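PDB 1O65: protein YiiM from Escherichia coli, which is of unknown function but belongs to the MOSC family, whose members are thought to bind molybdenum and may act as oxidoreductases. Local coordinates for residues E11-K23 with A93-L105. Numbering follows the deposited sequence.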
loop_
_atom_site.group_PDB
_atom_site.type_symbol
_atom_site.label_atom_id
_atom_site.label_comp_id
_atom_site.label_asym_id
_atom_site.label_seq_id
_atom_site.Cartn_x
_atom_site.Cartn_y
_atom_site.Cartn_z
ATOM N N GLU A 11 7.021 15.346 -15.598
ATOM C CA GLU A 11 6.258 14.753 -16.684
ATOM C C GLU A 11 4.750 14.815 -16.455
ATOM O O GLU A 11 3.957 14.251 -17.221
ATOM C CB GLU A 11 6.628 13.271 -16.846
ATOM C CG GLU A 11 7.941 12.920 -17.487
ATOM C CD GLU A 11 8.057 13.335 -18.945
ATOM O OE1 GLU A 11 7.523 12.637 -19.819
ATOM O OE2 GLU A 11 8.706 14.381 -19.190
ATOM N N GLN A 12 4.328 15.390 -15.320
ATOM C CA GLN A 12 2.924 15.498 -14.972
ATOM C C GLN A 12 2.234 14.145 -14.996
ATOM O O GLN A 12 1.238 13.966 -15.715
ATOM C CB GLN A 12 2.186 16.481 -15.917
ATOM C CG GLN A 12 2.582 17.909 -15.646
ATOM C CD GLN A 12 1.708 18.993 -16.215
ATOM O OE1 GLN A 12 1.897 20.153 -15.806
ATOM N NE2 GLN A 12 0.785 18.706 -17.117
ATOM N N MET A 13 2.816 13.158 -14.303
ATOM C CA MET A 13 2.164 11.853 -14.248
ATOM C C MET A 13 0.795 12.001 -13.554
ATOM O O MET A 13 0.710 12.434 -12.420
ATOM C CB MET A 13 2.989 10.796 -13.548
ATOM C CG MET A 13 4.299 10.413 -14.214
ATOM S SD MET A 13 4.233 10.209 -15.975
ATOM C CE MET A 13 3.122 8.838 -16.242
ATOM N N ARG A 14 -0.256 11.609 -14.245
ATOM C CA ARG A 14 -1.628 11.702 -13.755
ATOM C C ARG A 14 -2.320 10.365 -13.828
ATOM O O ARG A 14 -2.188 9.626 -14.796
ATOM C CB ARG A 14 -2.377 12.779 -14.580
ATOM C CG ARG A 14 -2.415 14.086 -13.836
ATOM C CD ARG A 14 -1.920 15.291 -14.569
ATOM N NE ARG A 14 -2.819 15.750 -15.593
ATOM C CZ ARG A 14 -2.910 16.960 -16.122
ATOM N NH1 ARG A 14 -2.148 17.973 -15.750
ATOM N NH2 ARG A 14 -3.812 17.155 -17.072
ATOM N N TYR A 15 -2.962 9.939 -12.731
ATOM C CA TYR A 15 -3.590 8.619 -12.692
ATOM C C TYR A 15 -5.026 8.678 -12.203
ATOM O O TYR A 15 -5.302 9.029 -11.050
ATOM C CB TYR A 15 -2.763 7.667 -11.839
ATOM C CG TYR A 15 -1.302 7.543 -12.220
ATOM C CD1 TYR A 15 -0.855 6.619 -13.149
ATOM C CD2 TYR A 15 -0.358 8.401 -11.664
ATOM C CE1 TYR A 15 0.485 6.506 -13.491
ATOM C CE2 TYR A 15 0.979 8.310 -12.000
ATOM C CZ TYR A 15 1.391 7.358 -12.910
ATOM O OH TYR A 15 2.731 7.283 -13.209
ATOM N N PRO A 16 -5.958 8.428 -13.129
ATOM C CA PRO A 16 -7.379 8.402 -12.787
ATOM C C PRO A 16 -7.588 7.417 -11.652
ATOM O O PRO A 16 -6.953 6.349 -11.630
ATOM C CB PRO A 16 -8.045 7.978 -14.067
ATOM C CG PRO A 16 -7.157 8.444 -15.156
ATOM C CD PRO A 16 -5.764 8.615 -14.589
ATOM N N VAL A 17 -8.460 7.746 -10.693
ATOM C CA VAL A 17 -8.592 6.821 -9.577
ATOM C C VAL A 17 -9.997 6.560 -9.112
ATOM O O VAL A 17 -10.806 7.477 -9.007
ATOM C CB VAL A 17 -7.688 7.331 -8.423
ATOM C CG1 VAL A 17 -8.251 8.584 -7.777
ATOM C CG2 VAL A 17 -7.463 6.241 -7.392
ATOM N N ASP A 18 -10.322 5.304 -8.855
ATOM C CA ASP A 18 -11.609 4.902 -8.287
ATOM C C ASP A 18 -11.421 4.841 -6.765
ATOM O O ASP A 18 -10.386 4.336 -6.309
ATOM C CB ASP A 18 -12.011 3.525 -8.829
ATOM C CG ASP A 18 -12.404 3.599 -10.294
ATOM O OD1 ASP A 18 -12.911 4.672 -10.712
ATOM O OD2 ASP A 18 -12.230 2.616 -11.019
ATOM N N VAL A 19 -12.381 5.350 -6.027
ATOM C CA VAL A 19 -12.375 5.495 -4.590
ATOM C C VAL A 19 -13.393 4.602 -3.907
ATOM O O VAL A 19 -14.540 4.498 -4.356
ATOM C CB VAL A 19 -12.754 6.960 -4.212
ATOM C CG1 VAL A 19 -12.575 7.191 -2.714
ATOM C CG2 VAL A 19 -11.993 7.962 -5.038
ATOM N N TYR A 20 -12.990 3.886 -2.866
ATOM C CA TYR A 20 -13.862 2.986 -2.134
ATOM C C TYR A 20 -13.739 3.206 -0.630
ATOM O O TYR A 20 -12.658 3.513 -0.126
ATOM C CB TYR A 20 -13.597 1.503 -2.392
ATOM C CG TYR A 20 -13.710 1.082 -3.844
ATOM C CD1 TYR A 20 -12.656 1.321 -4.711
ATOM C CD2 TYR A 20 -14.864 0.486 -4.349
ATOM C CE1 TYR A 20 -12.737 0.978 -6.045
ATOM C CE2 TYR A 20 -14.949 0.125 -5.682
ATOM C CZ TYR A 20 -13.888 0.364 -6.522
ATOM O OH TYR A 20 -13.925 0.014 -7.847
ATOM N N THR A 21 -14.862 3.185 0.078
ATOM C CA THR A 21 -14.856 3.318 1.519
ATOM C C THR A 21 -15.938 2.386 2.097
ATOM O O THR A 21 -16.827 1.952 1.377
ATOM C CB THR A 21 -15.133 4.723 2.059
ATOM O OG1 THR A 21 -16.486 5.068 1.743
ATOM C CG2 THR A 21 -14.181 5.776 1.534
ATOM N N GLY A 22 -15.796 2.101 3.374
ATOM C CA GLY A 22 -16.719 1.272 4.116
ATOM C C GLY A 22 -16.289 1.169 5.577
ATOM O O GLY A 22 -15.295 1.760 5.978
ATOM N N LYS A 23 -17.087 0.454 6.353
ATOM C CA LYS A 23 -16.797 0.202 7.766
ATOM C C LYS A 23 -16.388 -1.290 7.864
ATOM O O LYS A 23 -16.652 -1.954 6.825
ATOM C CB LYS A 23 -18.006 0.459 8.651
ATOM N N ALA A 93 -11.922 -4.966 -7.702
ATOM C CA ALA A 93 -11.809 -3.924 -6.675
ATOM C C ALA A 93 -13.164 -3.778 -5.987
ATOM O O ALA A 93 -14.193 -3.912 -6.653
ATOM C CB ALA A 93 -11.387 -2.638 -7.380
ATOM N N PRO A 94 -13.221 -3.571 -4.682
ATOM C CA PRO A 94 -12.036 -3.475 -3.847
ATOM C C PRO A 94 -11.864 -4.681 -2.947
ATOM O O PRO A 94 -11.660 -4.559 -1.725
ATOM C CB PRO A 94 -12.360 -2.229 -3.016
ATOM C CG PRO A 94 -13.831 -2.415 -2.733
ATOM C CD PRO A 94 -14.406 -3.002 -3.984
ATOM N N ALA A 95 -11.783 -5.872 -3.544
ATOM C CA ALA A 95 -11.668 -7.104 -2.785
ATOM C C ALA A 95 -10.522 -7.094 -1.787
ATOM O O ALA A 95 -10.605 -7.727 -0.736
ATOM C CB ALA A 95 -11.525 -8.310 -3.701
ATOM N N PHE A 96 -9.424 -6.402 -2.081
ATOM C CA PHE A 96 -8.297 -6.386 -1.146
ATOM C C PHE A 96 -8.420 -5.318 -0.083
ATOM O O PHE A 96 -7.451 -5.122 0.660
ATOM C CB PHE A 96 -6.968 -6.263 -1.921
ATOM C CG PHE A 96 -6.532 -7.587 -2.502
ATOM C CD1 PHE A 96 -5.801 -8.488 -1.750
ATOM C CD2 PHE A 96 -6.897 -7.949 -3.787
ATOM C CE1 PHE A 96 -5.424 -9.709 -2.275
ATOM C CE2 PHE A 96 -6.526 -9.171 -4.325
ATOM C CZ PHE A 96 -5.787 -10.052 -3.571
ATOM N N GLY A 97 -9.544 -4.637 0.038
ATOM C CA GLY A 97 -9.739 -3.615 1.052
ATOM C C GLY A 97 -9.226 -2.232 0.655
ATOM O O GLY A 97 -9.304 -1.284 1.450
ATOM N N GLU A 98 -8.816 -2.018 -0.584
ATOM C CA GLU A 98 -8.290 -0.738 -1.000
ATOM C C GLU A 98 -9.275 0.412 -1.012
ATOM O O GLU A 98 -10.481 0.304 -1.223
ATOM C CB GLU A 98 -7.666 -0.864 -2.405
ATOM C CG GLU A 98 -8.663 -1.146 -3.508
ATOM C CD GLU A 98 -8.770 -2.633 -3.792
ATOM O OE1 GLU A 98 -8.755 -3.416 -2.822
ATOM O OE2 GLU A 98 -8.856 -3.034 -4.969
ATOM N N ASN A 99 -8.724 1.612 -0.793
ATOM C CA ASN A 99 -9.517 2.835 -0.920
ATOM C C ASN A 99 -9.320 3.386 -2.338
ATOM O O ASN A 99 -10.235 3.965 -2.906
ATOM C CB ASN A 99 -9.067 3.911 0.054
ATOM C CG ASN A 99 -9.093 3.445 1.493
ATOM O OD1 ASN A 99 -8.029 3.392 2.132
ATOM N ND2 ASN A 99 -10.294 3.135 1.979
ATOM N N LEU A 100 -8.094 3.200 -2.860
ATOM C CA LEU A 100 -7.750 3.741 -4.170
ATOM C C LEU A 100 -7.471 2.668 -5.217
ATOM O O LEU A 100 -6.622 1.809 -5.039
ATOM C CB LEU A 100 -6.541 4.665 -4.069
ATOM C CG LEU A 100 -6.652 5.877 -3.143
ATOM C CD1 LEU A 100 -5.408 6.742 -3.209
ATOM C CD2 LEU A 100 -7.893 6.695 -3.462
ATOM N N SER A 101 -8.158 2.762 -6.365
ATOM C CA SER A 101 -7.974 1.755 -7.412
ATOM C C SER A 101 -7.585 2.440 -8.717
ATOM O O SER A 101 -8.248 3.390 -9.125
ATOM C CB SER A 101 -9.219 0.909 -7.577
ATOM O OG SER A 101 -9.097 0.013 -8.671
ATOM N N THR A 102 -6.513 1.983 -9.357
ATOM C CA THR A 102 -5.990 2.533 -10.573
ATOM C C THR A 102 -5.352 1.521 -11.544
ATOM O O THR A 102 -5.135 0.344 -11.279
ATOM C CB THR A 102 -4.761 3.447 -10.256
ATOM O OG1 THR A 102 -3.786 2.611 -9.610
ATOM C CG2 THR A 102 -5.068 4.669 -9.447
ATOM N N ASP A 103 -4.918 2.074 -12.672
ATOM C CA ASP A 103 -4.115 1.408 -13.679
ATOM C C ASP A 103 -2.823 2.263 -13.790
ATOM O O ASP A 103 -2.910 3.437 -13.416
ATOM C CB ASP A 103 -4.712 1.398 -15.069
ATOM C CG ASP A 103 -5.869 0.449 -15.273
ATOM O OD1 ASP A 103 -5.694 -0.781 -15.214
ATOM O OD2 ASP A 103 -6.966 0.996 -15.526
ATOM N N GLY A 104 -1.714 1.691 -14.215
ATOM C CA GLY A 104 -0.501 2.456 -14.418
ATOM C C GLY A 104 0.398 2.619 -13.222
ATOM O O GLY A 104 1.480 3.197 -13.385
ATOM N N LEU A 105 0.001 2.223 -12.011
ATOM C CA LEU A 105 0.832 2.371 -10.825
ATOM C C LEU A 105 1.044 1.025 -10.148
ATOM O O LEU A 105 0.083 0.363 -9.717
ATOM C CB LEU A 105 0.223 3.363 -9.837
ATOM C CG LEU A 105 0.269 4.839 -10.226
ATOM C CD1 LEU A 105 -0.509 5.688 -9.234
ATOM C CD2 LEU A 105 1.698 5.344 -10.293
HETATM O O HOH W 1 -5.986 4.700 -13.527
HETATM O O HOH W 2 -8.793 4.276 -12.243
HETATM O O HOH W 3 -11.773 0.444 -9.934
#
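Tyr15 meets Leu105 at one end of an antiparallel strand pair in the curled mixed sheet of the MOSC fold. Strand 14-21, broken near its middle, runs against strand 100-102. Leu105 CD2 lies over one face of the Tyr15 ring, 3.5 Å from the ring centroid, a CH-pi contact. With an alanine in place of Tyr15, Leu105 CD2 would probably lose the ring that covers it. At the break, a water bridges Pro16 O and Asp103 N. Val17 chi1 is 72°, which turns CG2 away from the backbone N and lays this methyl 3.5 Å from Thr102 CG2. Asp18 and Ser101 form a hydrogen-bonded pair, with Asp18 N to Ser101 O at 2.8 Å. Arg74 makes a salt bridge to Asp18 OD2 and a hydrogen bond to Ser101 OG. Val19 pairs with Leu100, and both side chains pack on Trp118. The Tyr20 ring has Pro94, which follows a cis peptide bond, over one face. Ser101 CB sits at its edge. Asn99 OD1 hydrogen-bonds Cys70 N, and ND2 hydrogen-bonds Asp54 OD2. Tyr20 N donates to Asn99 O, and Asn99 ND2 returns a nearly straight bond (171°) to Tyr20 O, at 3.2 Å and in the plane of the Asn99 amide.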